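Local coordinates for Ribose/Galactose Isomerase (Vibrio parahaemolyticus, PDB 3ONO) that isomerises ribose 5-phosphate, as a member of the LacAB/RpiB family of enzymes that interconvert aldose and ketose sugar phosphates, at the interface of chains A and B. Coordinates in Å, arbitrary orientation; residue numbers count along the deposited sequence, not the author numbering. Chains: chain A/B, Ribose/Galactose Isomerase.

Contact 1: the interface of chains A and B. Residues chain A 86-88, 168-169, 174, 178; chain B 167-168.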
# COMPACT_ATOMS: atom_id res chain seq x y z
N LEU A 86 -19.79 -14.98 -6.08
CA LEU A 86 -21.22 -15.26 -6.28
C LEU A 86 -21.51 -16.75 -6.22
O LEU A 86 -22.63 -17.15 -5.90
CB LEU A 86 -21.72 -14.71 -7.63
CG LEU A 86 -21.20 -15.40 -8.89
CD1 LEU A 86 -22.18 -16.50 -9.36
CD2 LEU A 86 -21.00 -14.37 -10.01
N HIS A 87 -20.52 -17.58 -6.52
CA HIS A 87 -20.79 -19.03 -6.61
C HIS A 87 -20.77 -19.71 -5.26
O HIS A 87 -19.87 -19.48 -4.46
CB HIS A 87 -19.75 -19.70 -7.51
CG HIS A 87 -19.79 -19.22 -8.93
ND1 HIS A 87 -20.65 -19.75 -9.88
CD2 HIS A 87 -19.08 -18.26 -9.56
CE1 HIS A 87 -20.46 -19.13 -11.03
NE2 HIS A 87 -19.51 -18.21 -10.86
N PRO A 88 -21.76 -20.57 -5.00
CA PRO A 88 -21.66 -21.33 -3.74
C PRO A 88 -20.39 -22.16 -3.73
O PRO A 88 -19.93 -22.65 -4.78
CB PRO A 88 -22.92 -22.24 -3.77
CG PRO A 88 -23.23 -22.40 -5.26
CD PRO A 88 -22.82 -21.06 -5.90
N ALA A 168 -27.99 -19.54 -2.89
CA ALA A 168 -27.75 -20.11 -4.20
C ALA A 168 -28.61 -21.33 -4.51
O ALA A 168 -28.94 -22.12 -3.62
CB ALA A 168 -26.30 -20.51 -4.31
N LYS A 169 -28.94 -21.51 -5.78
CA LYS A 169 -29.50 -22.78 -6.23
C LYS A 169 -28.49 -23.90 -6.01
O LYS A 169 -27.30 -23.64 -5.75
CB LYS A 169 -29.84 -22.68 -7.71
CG LYS A 169 -30.89 -21.66 -7.99
CD LYS A 169 -31.08 -21.46 -9.51
CE LYS A 169 -32.00 -20.28 -9.80
NZ LYS A 169 -31.93 -19.80 -11.23
N GLY A 174 -27.81 -24.27 -10.75
CA GLY A 174 -27.33 -22.91 -10.95
C GLY A 174 -26.50 -22.76 -12.21
O GLY A 174 -26.63 -21.78 -12.96
N ILE A 178 -27.06 -20.32 -15.80
CA ILE A 178 -26.14 -19.37 -16.43
C ILE A 178 -26.30 -19.50 -17.95
O ILE A 178 -26.64 -20.56 -18.44
CB ILE A 178 -24.69 -19.68 -16.03
CG1 ILE A 178 -24.55 -19.53 -14.51
CG2 ILE A 178 -23.69 -18.77 -16.78
CD1 ILE A 178 -23.18 -19.96 -13.98
N VAL B 167 -27.43 -17.82 -10.80
CA VAL B 167 -26.90 -18.77 -9.82
C VAL B 167 -27.69 -18.73 -8.54
O VAL B 167 -27.78 -19.73 -7.81
CB VAL B 167 -25.40 -18.42 -9.54
CG1 VAL B 167 -24.91 -19.06 -8.26
CG2 VAL B 167 -24.57 -18.88 -10.73
N ALA B 168 -28.24 -17.56 -8.24
CA ALA B 168 -29.02 -17.34 -7.03
C ALA B 168 -30.50 -17.66 -7.19
O ALA B 168 -31.08 -17.48 -8.26
CB ALA B 168 -28.88 -15.90 -6.61
O HOH W 1 -26.22 -22.09 -7.76
O HOH W 2 -32.68 -17.00 -10.23
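B:Val167, the last residue of helix 150-167, plugs into chain A at a patch of a two-fold interface between like subunits, and shows how one small branched side chain can fill a recess lined by several residues of its partner. Its methyl CG2 sits 3.6 Å from CD1 of A:Leu86, whose side chain crosses it at about a right angle. The same methyl touches CD1 of A:Ile178, which lies alongside and points the same way. The other methyl, CG1, faces the proline ring of A:Pro88 at CD, 3.7 Å away. With CG1 anti to the backbone N (chi1 163°), the valine fork spreads its methyls between these walls. The backbone adds the polar half. The carbonyl O of B:Val167 accepts the amide N-H of A:Lys169 at 2.9 Å, with the donor in the carbonyl plane and 154° at the hydrogen, and also meets water 1, which joins it to the carbonyl O of A:Lys169. With its symmetric twin, this bond pairs A:Ala168 and B:Ala168 as an antiparallel bridge across the two-fold. The extended chain of A:Lys169 runs past this strand-like segment, and its side-chain amine NZ approaches water 2, which lies 2.6 Å from the carbonyl O of B:Ala168. A:His87 backs the leucine wall and itself only grazes the valine: CD1 of A:Leu86 lies 3.4 Å above the imidazole plane, over the ring centre.

Contact 2: the interface of chains A and B. Residues chain A 81, 92-94; chain B 76, 78, 81, 94.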
# COMPACT_ATOMS: atom_id res chain seq x y z
N LEU A 81 -12.71 -11.28 -8.28
CA LEU A 81 -13.13 -11.52 -6.90
C LEU A 81 -14.65 -11.57 -6.78
O LEU A 81 -15.23 -12.45 -6.11
CB LEU A 81 -12.55 -10.40 -6.03
CG LEU A 81 -13.03 -9.93 -4.67
CD1 LEU A 81 -12.12 -8.79 -4.29
CD2 LEU A 81 -14.46 -9.44 -4.67
N CYS A 92 -13.60 -16.33 -1.96
CA CYS A 92 -12.43 -15.69 -2.58
C CYS A 92 -12.10 -14.36 -1.92
O CYS A 92 -12.93 -13.45 -1.89
CB CYS A 92 -12.72 -15.45 -4.08
SG CYS A 92 -11.27 -14.86 -5.02
N GLY A 93 -10.89 -14.24 -1.37
CA GLY A 93 -10.46 -12.96 -0.79
C GLY A 93 -9.63 -12.13 -1.77
O GLY A 93 -9.13 -12.66 -2.76
N TYR A 94 -9.45 -10.84 -1.50
CA TYR A 94 -8.45 -10.08 -2.25
C TYR A 94 -7.07 -10.42 -1.70
O TYR A 94 -6.93 -10.87 -0.56
CB TYR A 94 -8.71 -8.55 -2.16
CG TYR A 94 -8.50 -7.94 -0.79
CD1 TYR A 94 -7.20 -7.67 -0.31
CD2 TYR A 94 -9.58 -7.62 0.04
CE1 TYR A 94 -6.99 -7.12 0.97
CE2 TYR A 94 -9.37 -7.04 1.32
CZ TYR A 94 -8.08 -6.80 1.77
OH TYR A 94 -7.86 -6.27 3.02
N THR B 76 -10.36 -6.46 8.07
CA THR B 76 -9.61 -6.49 6.82
C THR B 76 -10.50 -6.17 5.61
O THR B 76 -9.98 -6.01 4.51
CB THR B 76 -8.99 -7.88 6.56
OG1 THR B 76 -10.05 -8.83 6.41
CG2 THR B 76 -8.12 -8.31 7.74
N GLN B 78 -12.41 -8.36 4.27
CA GLN B 78 -12.64 -9.61 3.53
C GLN B 78 -13.99 -10.27 3.85
O GLN B 78 -14.74 -10.62 2.94
CB GLN B 78 -11.52 -10.62 3.81
CG GLN B 78 -10.10 -10.10 3.45
CD GLN B 78 -9.70 -10.46 2.03
OE1 GLN B 78 -10.54 -10.47 1.13
NE2 GLN B 78 -8.40 -10.73 1.82
N LEU B 81 -16.84 -8.22 2.43
CA LEU B 81 -16.84 -8.25 0.96
C LEU B 81 -17.40 -9.57 0.44
O LEU B 81 -18.21 -9.61 -0.51
CB LEU B 81 -15.40 -8.04 0.50
CG LEU B 81 -14.78 -8.42 -0.83
CD1 LEU B 81 -13.33 -8.00 -0.75
CD2 LEU B 81 -14.86 -9.90 -1.14
N TYR B 94 -13.47 -4.28 -3.04
CA TYR B 94 -12.63 -3.83 -1.92
C TYR B 94 -12.30 -2.36 -2.14
O TYR B 94 -12.35 -1.85 -3.25
CB TYR B 94 -11.34 -4.67 -1.81
CG TYR B 94 -10.34 -4.49 -2.94
CD1 TYR B 94 -9.52 -3.36 -3.00
CD2 TYR B 94 -10.22 -5.44 -3.96
CE1 TYR B 94 -8.60 -3.17 -4.05
CE2 TYR B 94 -9.29 -5.26 -5.01
CZ TYR B 94 -8.49 -4.13 -5.04
OH TYR B 94 -7.60 -3.93 -6.08
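The phenol OH of A:Tyr94 donates to the backbone carbonyl O of B:Thr76 at 2.6 Å, in the carbonyl plane, and the same oxygen lies at the edge of the tyrosine ring. In this patch of the two-fold interface, which may be that of a biological dimer though the structure alone does not show it, the tyrosine illustrates how a strand end can be read by a partner's helix start, for B:Gln78, at the beginning of helix 78-85, grips its backbone as well. The carboxamide OE1 accepts the amide N-H of A:Tyr94 at 2.9 Å on a lone pair, while NE2 donates to the carbonyl O of A:Tyr94. In the second bond the donor is tilted 18° from the carbonyl plane. Held through both OE1 and NE2, the amide is probably fixed in this orientation, and it also stacks on the phenol ring, the planes 17° apart and NE2 3.6 Å above the ring plane over its centre. A bend at chi2 (-92°) turns the glutamine back so that its amide lies across the aromatic face. On the apolar side, A:Leu81 and B:Leu81 meet tip to tip, CD2 to CD2 at 3.6 Å, as like residues do around a two-fold axis. Each leucine also sets CD1 at the edge of the opposite tyrosine, in the ring plane; A:Leu81 CD1 is 3.9 Å from B:Tyr94 CD2. The two tyrosines touch as well, CB of A:Tyr94 against CD2 of B:Tyr94. At the root of the glutamine, B:Thr76 probably helps to cap the helix start: its side-chain hydroxyl OG1 accepts the backbone N-H of B:Gln78 at 3.2 Å.

About 18 Å separates the C-alpha centres of contact 1 and contact 2, which belong to one two-fold interface and share no residue. They are joined through the chain: helix 78-85, which supplies the leucine and glutamine of contact 2, runs directly into the loop that forms a wall of contact 1, and strand 92-94 follows soon after. Contact 1 brings in the end of helix 150-167 and the segment beyond it. Two-fold symmetry repeats the contacts with the chains exchanged, the leucine and alanine pairs being their own twins, so the subunits are probably held at separated places, consistent with a dimeric unit inside the four-chain deposited assembly.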